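PDB 6LPA: sp1 protein from Swine acute diarrhea syndrome coronavirus, which is the nonstructural protein nsp1 of a porcine alphacoronavirus, a factor associated with host-cell proliferation and immune evasion that probably suppresses host gene expression. Local coordinates for residues A[16-21]-A[88-93]; A[59-64]-A[75-80]. All blocks are in the same frame, centred on the assembly; numbering follows the deposited sequence.

Contact 1. Residues A[16-21]-A[88-93]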
ATOM      1  N   ILE A  16      11.557 -16.228  11.172  1.00 51.71           N
ATOM      2  CA  ILE A  16      11.468 -16.123   9.722  1.00 58.22           C
ATOM      3  C   ILE A  16      12.422 -15.012   9.329  1.00 57.16           C
ATOM      4  O   ILE A  16      12.160 -13.836   9.608  1.00 54.16           O
ATOM      5  CB  ILE A  16      10.030 -15.830   9.253  1.00 57.38           C
ATOM      6  CG1 ILE A  16       9.130 -17.053   9.453  1.00 58.96           C
ATOM      7  CG2 ILE A  16       9.968 -15.424   7.786  1.00 58.96           C
ATOM      8  CD1 ILE A  16       7.649 -16.663   9.704  1.00 54.01           C
ATOM      9  N   SER A  17      13.549 -15.374   8.731  1.00 51.84           N
ATOM     10  CA  SER A  17      14.410 -14.360   8.144  1.00 54.93           C
ATOM     11  C   SER A  17      13.890 -13.997   6.753  1.00 53.23           C
ATOM     12  O   SER A  17      13.644 -14.883   5.926  1.00 51.04           O
ATOM     13  CB  SER A  17      15.847 -14.859   8.061  1.00 56.14           C
ATOM     14  OG  SER A  17      16.603 -13.941   7.301  1.00 59.55           O
ATOM     15  N   ALA A  18      13.704 -12.700   6.500  1.00 51.82           N
ATOM     16  CA  ALA A  18      13.009 -12.250   5.304  1.00 47.90           C
ATOM     17  C   ALA A  18      13.515 -10.869   4.917  1.00 51.97           C
ATOM     18  O   ALA A  18      14.368 -10.284   5.586  1.00 54.22           O
ATOM     19  CB  ALA A  18      11.492 -12.239   5.525  1.00 42.18           C
ATOM     20  N   HIS A  19      12.972 -10.343   3.825  1.00 49.21           N
ATOM     21  CA  HIS A  19      13.307  -8.988   3.418  1.00 52.34           C
ATOM     22  C   HIS A  19      12.181  -8.425   2.565  1.00 51.37           C
ATOM     23  O   HIS A  19      11.422  -9.177   1.947  1.00 50.58           O
ATOM     24  CB  HIS A  19      14.634  -8.936   2.649  1.00 53.10           C
ATOM     25  CG  HIS A  19      14.636  -9.716   1.375  1.00 50.15           C
ATOM     26  ND1 HIS A  19      14.365  -9.143   0.149  1.00 58.62           N
ATOM     27  CD2 HIS A  19      14.883 -11.024   1.130  1.00 49.81           C
ATOM     28  CE1 HIS A  19      14.435 -10.066  -0.794  1.00 50.78           C
ATOM     29  NE2 HIS A  19      14.757 -11.216  -0.226  1.00 52.18           N
ATOM     30  N   GLY A  20      12.084  -7.090   2.546  1.00 49.09           N
ATOM     31  CA  GLY A  20      11.203  -6.374   1.643  1.00 46.62           C
ATOM     32  C   GLY A  20      11.961  -5.369   0.792  1.00 51.76           C
ATOM     33  O   GLY A  20      13.191  -5.443   0.695  1.00 54.47           O
ATOM     34  N   TYR A  21      11.249  -4.422   0.185  1.00 45.00           N
ATOM     35  CA  TYR A  21      11.813  -3.513  -0.801  1.00 52.38           C
ATOM     36  C   TYR A  21      11.553  -2.057  -0.413  1.00 53.97           C
ATOM     37  O   TYR A  21      10.516  -1.747   0.175  1.00 53.36           O
ATOM     38  CB  TYR A  21      11.234  -3.810  -2.194  1.00 53.97           C
ATOM     39  CG  TYR A  21      11.471  -5.257  -2.592  1.00 55.68           C
ATOM     40  CD1 TYR A  21      12.753  -5.722  -2.847  1.00 55.09           C
ATOM     41  CD2 TYR A  21      10.423  -6.167  -2.663  1.00 50.67           C
ATOM     42  CE1 TYR A  21      12.982  -7.049  -3.179  1.00 54.31           C
ATOM     43  CE2 TYR A  21      10.645  -7.498  -3.005  1.00 50.19           C
ATOM     44  CZ  TYR A  21      11.925  -7.930  -3.256  1.00 54.87           C
ATOM     45  OH  TYR A  21      12.150  -9.246  -3.602  1.00 58.66           O
ATOM     46  N   TRP A  88       0.793 -11.649   4.826  1.00 44.43           N
ATOM     47  CA  TRP A  88       1.675 -11.134   3.789  1.00 45.98           C
ATOM     48  C   TRP A  88       2.396 -12.283   3.100  1.00 45.21           C
ATOM     49  O   TRP A  88       2.579 -13.361   3.669  1.00 45.41           O
ATOM     50  CB  TRP A  88       2.731 -10.176   4.347  1.00 46.15           C
ATOM     51  CG  TRP A  88       2.225  -9.090   5.251  1.00 47.91           C
ATOM     52  CD1 TRP A  88       1.936  -7.800   4.902  1.00 43.90           C
ATOM     53  CD2 TRP A  88       1.991  -9.190   6.670  1.00 45.81           C
ATOM     54  NE1 TRP A  88       1.530  -7.091   6.025  1.00 46.63           N
ATOM     55  CE2 TRP A  88       1.549  -7.921   7.115  1.00 42.14           C
ATOM     56  CE3 TRP A  88       2.106 -10.230   7.601  1.00 46.43           C
ATOM     57  CZ2 TRP A  88       1.215  -7.667   8.456  1.00 47.74           C
ATOM     58  CZ3 TRP A  88       1.764  -9.979   8.942  1.00 48.52           C
ATOM     59  CH2 TRP A  88       1.337  -8.700   9.354  1.00 45.38           C
ATOM     60  N   LEU A  89       2.833 -12.023   1.872  1.00 43.20           N
ATOM     61  CA  LEU A  89       3.827 -12.843   1.191  1.00 46.00           C
ATOM     62  C   LEU A  89       5.111 -12.034   1.168  1.00 46.80           C
ATOM     63  O   LEU A  89       5.125 -10.905   0.662  1.00 44.68           O
ATOM     64  CB  LEU A  89       3.384 -13.205  -0.227  1.00 43.99           C
ATOM     65  CG  LEU A  89       2.395 -14.355  -0.379  1.00 47.26           C
ATOM     66  CD1 LEU A  89       1.683 -14.248  -1.727  1.00 48.98           C
ATOM     67  CD2 LEU A  89       3.151 -15.688  -0.258  1.00 48.99           C
ATOM     68  N   ILE A  90       6.171 -12.603   1.731  1.00 46.15           N
ATOM     69  CA  ILE A  90       7.427 -11.902   1.962  1.00 45.03           C
ATOM     70  C   ILE A  90       8.569 -12.774   1.469  1.00 45.46           C
ATOM     71  O   ILE A  90       8.633 -13.966   1.822  1.00 42.80           O
ATOM     72  CB  ILE A  90       7.625 -11.575   3.456  1.00 47.83           C
ATOM     73  CG1 ILE A  90       6.318 -11.061   4.087  1.00 43.44           C
ATOM     74  CG2 ILE A  90       8.772 -10.593   3.627  1.00 46.09           C
ATOM     75  CD1 ILE A  90       6.363 -10.902   5.614  1.00 41.92           C
ATOM     76  N   PRO A  91       9.508 -12.220   0.705  1.00 43.08           N
ATOM     77  CA  PRO A  91      10.671 -13.012   0.276  1.00 49.21           C
ATOM     78  C   PRO A  91      11.381 -13.597   1.487  1.00 49.21           C
ATOM     79  O   PRO A  91      11.767 -12.878   2.415  1.00 47.19           O
ATOM     80  CB  PRO A  91      11.536 -11.994  -0.481  1.00 51.44           C
ATOM     81  CG  PRO A  91      10.549 -10.970  -0.985  1.00 46.87           C
ATOM     82  CD  PRO A  91       9.517 -10.861   0.133  1.00 45.36           C
ATOM     83  N   SER A  92      11.502 -14.922   1.491  1.00 45.26           N
ATOM     84  CA  SER A  92      12.088 -15.643   2.610  1.00 46.33           C
ATOM     85  C   SER A  92      12.384 -17.070   2.179  1.00 47.58           C
ATOM     86  O   SER A  92      11.649 -17.652   1.375  1.00 45.50           O
ATOM     87  CB  SER A  92      11.147 -15.651   3.824  1.00 44.45           C
ATOM     88  OG  SER A  92      11.674 -16.505   4.816  1.00 49.11           O
ATOM     89  N   ASN A  93      13.456 -17.627   2.736  1.00 45.78           N
ATOM     90  CA  ASN A  93      13.804 -19.032   2.570  1.00 47.10           C
ATOM     91  C   ASN A  93      13.443 -19.885   3.791  1.00 49.84           C
ATOM     92  O   ASN A  93      14.048 -20.943   3.993  1.00 49.59           O
ATOM     93  CB  ASN A  93      15.299 -19.157   2.253  1.00 50.44           C
ATOM     94  CG  ASN A  93      15.649 -18.649   0.851  1.00 55.43           C
ATOM     95  OD1 ASN A  93      14.916 -18.890  -0.108  1.00 53.56           O
ATOM     96  ND2 ASN A  93      16.756 -17.913   0.741  1.00 54.47           N
TER
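Pro91 and His19 meet at about a right angle, the pyrrolidine ring presenting CB to one face of the imidazole. That carbon sits 3.6 Å from the ring centroid of His19, a CH-pi contact over the face but displaced toward the rim, with NE2 and CE1 the nearest ring atoms. The first torsion of His19 (chi1 62°) puts CG between the backbone N and the carbonyl carbon, and from there the end of the side chain comes nearer to Pro91 than its start. Farther round the pyrrolidine, Pro91 CG touches Tyr21 OH at 3.5 Å, the phenol coming in obliquely, so two aromatic side chains of 16-21 pack against a single proline. The backbone ties the same place together, His19 N donating to Pro91 O at 3.1 Å. The contact lies where strand 85-91, an inner strand of the six-stranded mixed sheet, runs out into a loop, and where the chain leaves strand 16-17, whose parallel partner is strand 53-54. Ser92 carries the other polar link. Its OG stands anti to the backbone N (chi1 172°) and donates to Ser17 O at 2.8 Å, tilted 34° from the carbonyl plane; the hydroxyl has a second bond, with Ser94 N just beyond the segment. Beside it Ile16 CG2 packs against OG. Ala18 turns its methyl inward between these polar links, its CB 3.7 Å from Ile90 CG2 and close to Pro91 O, while Val56 also touches this methyl and Val62 and Val45 meet Ile90 from the neighbouring strands.

Contact 2. Residues A[59-64]-A[75-80]; sequences SDFVVA and IATFGA
Val62 and Ala76 exchange two backbone hydrogen bonds, Val62 N to Ala76 O at 2.8 Å and Ala76 N to Val62 O at 3.0 Å, and so form the hydrogen-bonded pair at the middle of the contact. A third bond, Phe78 N to Asp60 O at 2.7 Å, continues the pairing just before strand 61-66 begins and just after strand 71-77 ends. Weaker CA-H...O contacts run between these bonds; that from Thr77 CA reaches Asp60 O, giving this one carbonyl two donors. Strands 61-66 and 71-77 make a beta hairpin in the mixed sheet, with Phe61–Thr77 and Val63–Ile75 as the flanking non-hydrogen-bonded pairs; the strand pieces 61-64 and 75-77 are 123° apart in direction, far from straight antiparallel. A type I turn from Thr77 to Ala80, closed by Ala80 N to Thr77 O, leads the chain away.

Among the apolar contacts, one CH-pi interaction stands out. Thr77 CG2 lies over a face of the Phe61 ring, 4.1 Å from its centroid and toward the rim, near CE1. A chi1 of 59° sets Thr77 OG1 between N and the carbonyl carbon, where Ala80 N makes a weak bond to it, and leaves CG2 anti to the carbonyl carbon, on the ring. Ile75 CG2 meets Phe61 CD1 obliquely at 3.9 Å, and helix 24-28 packs on both of these side chains through Ala27. Val62 and Ala76 point to the face opposite Val63 and Ile75, and there Ala64 CB and Ala76 CB touch at 4.0 Å. Val62 CG2 reaches the CA and CB of Phe78, whose ring makes an edge-to-face contact with Trp88.

Charge enters at Asp60: OD2 bonds to Glu57 N, while OD1 forms a salt bridge with Arg83 of the second subunit, whose Pro82 packs on Phe61.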
ATOM      1  N   SER A  59       8.475   0.181   7.047  1.00 49.05           N
ATOM      2  CA  SER A  59       8.449   0.920   5.790  1.00 49.51           C
ATOM      3  C   SER A  59       8.700   0.040   4.569  1.00 49.78           C
ATOM      4  O   SER A  59       8.514   0.506   3.439  1.00 50.82           O
ATOM      5  CB  SER A  59       9.499   2.025   5.836  1.00 54.89           C
ATOM      6  OG  SER A  59      10.738   1.460   6.215  1.00 54.07           O
ATOM      7  N   ASP A  60       9.127  -1.206   4.754  1.00 52.39           N
ATOM      8  CA  ASP A  60       9.475  -2.040   3.608  1.00 50.52           C
ATOM      9  C   ASP A  60       8.219  -2.530   2.899  1.00 48.79           C
ATOM     10  O   ASP A  60       7.224  -2.884   3.533  1.00 50.42           O
ATOM     11  CB  ASP A  60      10.325  -3.230   4.055  1.00 50.94           C
ATOM     12  CG  ASP A  60      11.763  -2.835   4.348  1.00 55.04           C
ATOM     13  OD1 ASP A  60      12.264  -1.909   3.677  1.00 51.82           O
ATOM     14  OD2 ASP A  60      12.374  -3.426   5.265  1.00 51.58           O
ATOM     15  N   PHE A  61       8.279  -2.564   1.577  1.00 45.61           N
ATOM     16  CA  PHE A  61       7.164  -3.048   0.784  1.00 50.69           C
ATOM     17  C   PHE A  61       7.188  -4.567   0.694  1.00 49.54           C
ATOM     18  O   PHE A  61       8.219  -5.170   0.376  1.00 46.85           O
ATOM     19  CB  PHE A  61       7.202  -2.437  -0.612  1.00 49.35           C
ATOM     20  CG  PHE A  61       6.715  -1.030  -0.643  1.00 53.21           C
ATOM     21  CD1 PHE A  61       5.358  -0.756  -0.557  1.00 54.63           C
ATOM     22  CD2 PHE A  61       7.608   0.023  -0.701  1.00 55.93           C
ATOM     23  CE1 PHE A  61       4.906   0.554  -0.564  1.00 57.67           C
ATOM     24  CE2 PHE A  61       7.159   1.333  -0.700  1.00 56.53           C
ATOM     25  CZ  PHE A  61       5.809   1.595  -0.643  1.00 52.04           C
ATOM     26  N   VAL A  62       6.050  -5.179   0.996  1.00 50.64           N
ATOM     27  CA  VAL A  62       5.835  -6.606   0.791  1.00 49.64           C
ATOM     28  C   VAL A  62       4.519  -6.752   0.033  1.00 52.43           C
ATOM     29  O   VAL A  62       3.931  -5.748  -0.393  1.00 48.66           O
ATOM     30  CB  VAL A  62       5.833  -7.357   2.137  1.00 46.58           C
ATOM     31  CG1 VAL A  62       7.166  -7.154   2.862  1.00 42.03           C
ATOM     32  CG2 VAL A  62       4.729  -6.853   3.020  1.00 44.52           C
ATOM     33  N   VAL A  63       4.056  -7.989  -0.179  1.00 47.98           N
ATOM     34  CA  VAL A  63       2.713  -8.235  -0.697  1.00 45.43           C
ATOM     35  C   VAL A  63       1.798  -8.458   0.492  1.00 47.91           C
ATOM     36  O   VAL A  63       2.115  -9.255   1.386  1.00 46.94           O
ATOM     37  CB  VAL A  63       2.677  -9.436  -1.663  1.00 48.36           C
ATOM     38  CG1 VAL A  63       1.237  -9.880  -1.921  1.00 46.44           C
ATOM     39  CG2 VAL A  63       3.353  -9.074  -2.992  1.00 49.24           C
ATOM     40  N   ALA A  64       0.698  -7.716   0.539  1.00 46.62           N
ATOM     41  CA  ALA A  64      -0.320  -7.883   1.564  1.00 50.19           C
ATOM     42  C   ALA A  64      -1.497  -8.639   0.963  1.00 49.09           C
ATOM     43  O   ALA A  64      -1.711  -8.621  -0.249  1.00 49.94           O
ATOM     44  CB  ALA A  64      -0.785  -6.529   2.123  1.00 50.85           C
ATOM     45  N   ILE A  75       0.608  -4.737  -3.294  1.00 52.06           N
ATOM     46  CA  ILE A  75       1.867  -4.296  -2.707  1.00 51.36           C
ATOM     47  C   ILE A  75       1.570  -3.212  -1.682  1.00 50.82           C
ATOM     48  O   ILE A  75       0.773  -2.305  -1.933  1.00 50.13           O
ATOM     49  CB  ILE A  75       2.834  -3.814  -3.804  1.00 50.25           C
ATOM     50  CG1 ILE A  75       3.134  -4.967  -4.740  1.00 46.60           C
ATOM     51  CG2 ILE A  75       4.130  -3.287  -3.200  1.00 47.02           C
ATOM     52  CD1 ILE A  75       4.141  -4.631  -5.846  1.00 52.59           C
ATOM     53  N   ALA A  76       2.187  -3.333  -0.509  1.00 47.26           N
ATOM     54  CA  ALA A  76       1.935  -2.467   0.639  1.00 50.93           C
ATOM     55  C   ALA A  76       3.121  -2.567   1.590  1.00 51.04           C
ATOM     56  O   ALA A  76       3.885  -3.540   1.551  1.00 48.69           O
ATOM     57  CB  ALA A  76       0.627  -2.847   1.357  1.00 50.09           C
ATOM     58  N   THR A  77       3.291  -1.544   2.433  1.00 47.61           N
ATOM     59  CA  THR A  77       4.328  -1.630   3.452  1.00 49.97           C
ATOM     60  C   THR A  77       3.963  -2.703   4.466  1.00 49.43           C
ATOM     61  O   THR A  77       2.785  -2.938   4.748  1.00 45.58           O
ATOM     62  CB  THR A  77       4.529  -0.292   4.190  1.00 46.89           C
ATOM     63  OG1 THR A  77       3.301   0.111   4.822  1.00 48.40           O
ATOM     64  CG2 THR A  77       5.024   0.810   3.217  1.00 50.20           C
ATOM     65  N   PHE A  78       5.001  -3.327   5.040  1.00 43.36           N
ATOM     66  CA  PHE A  78       4.805  -4.362   6.050  1.00 45.80           C
ATOM     67  C   PHE A  78       4.044  -3.812   7.252  1.00 50.43           C
ATOM     68  O   PHE A  78       3.257  -4.535   7.881  1.00 46.72           O
ATOM     69  CB  PHE A  78       6.180  -4.929   6.449  1.00 49.51           C
ATOM     70  CG  PHE A  78       6.139  -6.136   7.362  1.00 51.16           C
ATOM     71  CD1 PHE A  78       5.159  -7.126   7.232  1.00 44.93           C
ATOM     72  CD2 PHE A  78       7.122  -6.298   8.341  1.00 47.10           C
ATOM     73  CE1 PHE A  78       5.147  -8.246   8.102  1.00 42.00           C
ATOM     74  CE2 PHE A  78       7.119  -7.392   9.192  1.00 51.76           C
ATOM     75  CZ  PHE A  78       6.133  -8.379   9.072  1.00 47.29           C
ATOM     76  N   GLY A  79       4.234  -2.521   7.556  1.00 47.77           N
ATOM     77  CA  GLY A  79       3.582  -1.876   8.681  1.00 47.97           C
ATOM     78  C   GLY A  79       2.159  -1.394   8.434  1.00 48.96           C
ATOM     79  O   GLY A  79       1.456  -1.079   9.396  1.00 51.67           O
ATOM     80  N   ALA A  80       1.706  -1.343   7.185  1.00 48.90           N
ATOM     81  CA  ALA A  80       0.338  -0.893   6.940  1.00 50.27           C
ATOM     82  C   ALA A  80      -0.679  -1.837   7.582  1.00 51.35           C
ATOM     83  O   ALA A  80      -0.474  -3.054   7.662  1.00 47.42           O
ATOM     84  CB  ALA A  80       0.060  -0.778   5.440  1.00 48.00           C
TER

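Overall arrangement
Strand 61-66 lies between strands 71-77 and 85-91 in the mixed sheet, so contact 2 uses one side of it and the 85-91 strand of contact 1 adjoins the other. The centres are 11 Å apart, and the two touch directly: Leu89 N lies 2.9 Å from Val63 O and Tyr21 O 2.8 Å from Phe61 N, both probable backbone hydrogen bonds. Trp88 CD1 also packs on Val62 CG2 at 3.5 Å. Along the sequence the hairpin is nested inside the longer loop closed by contact 1. Their surroundings differ: contact 2 borders the second subunit, whereas no other chain of the assembly touches the segments of contact 1.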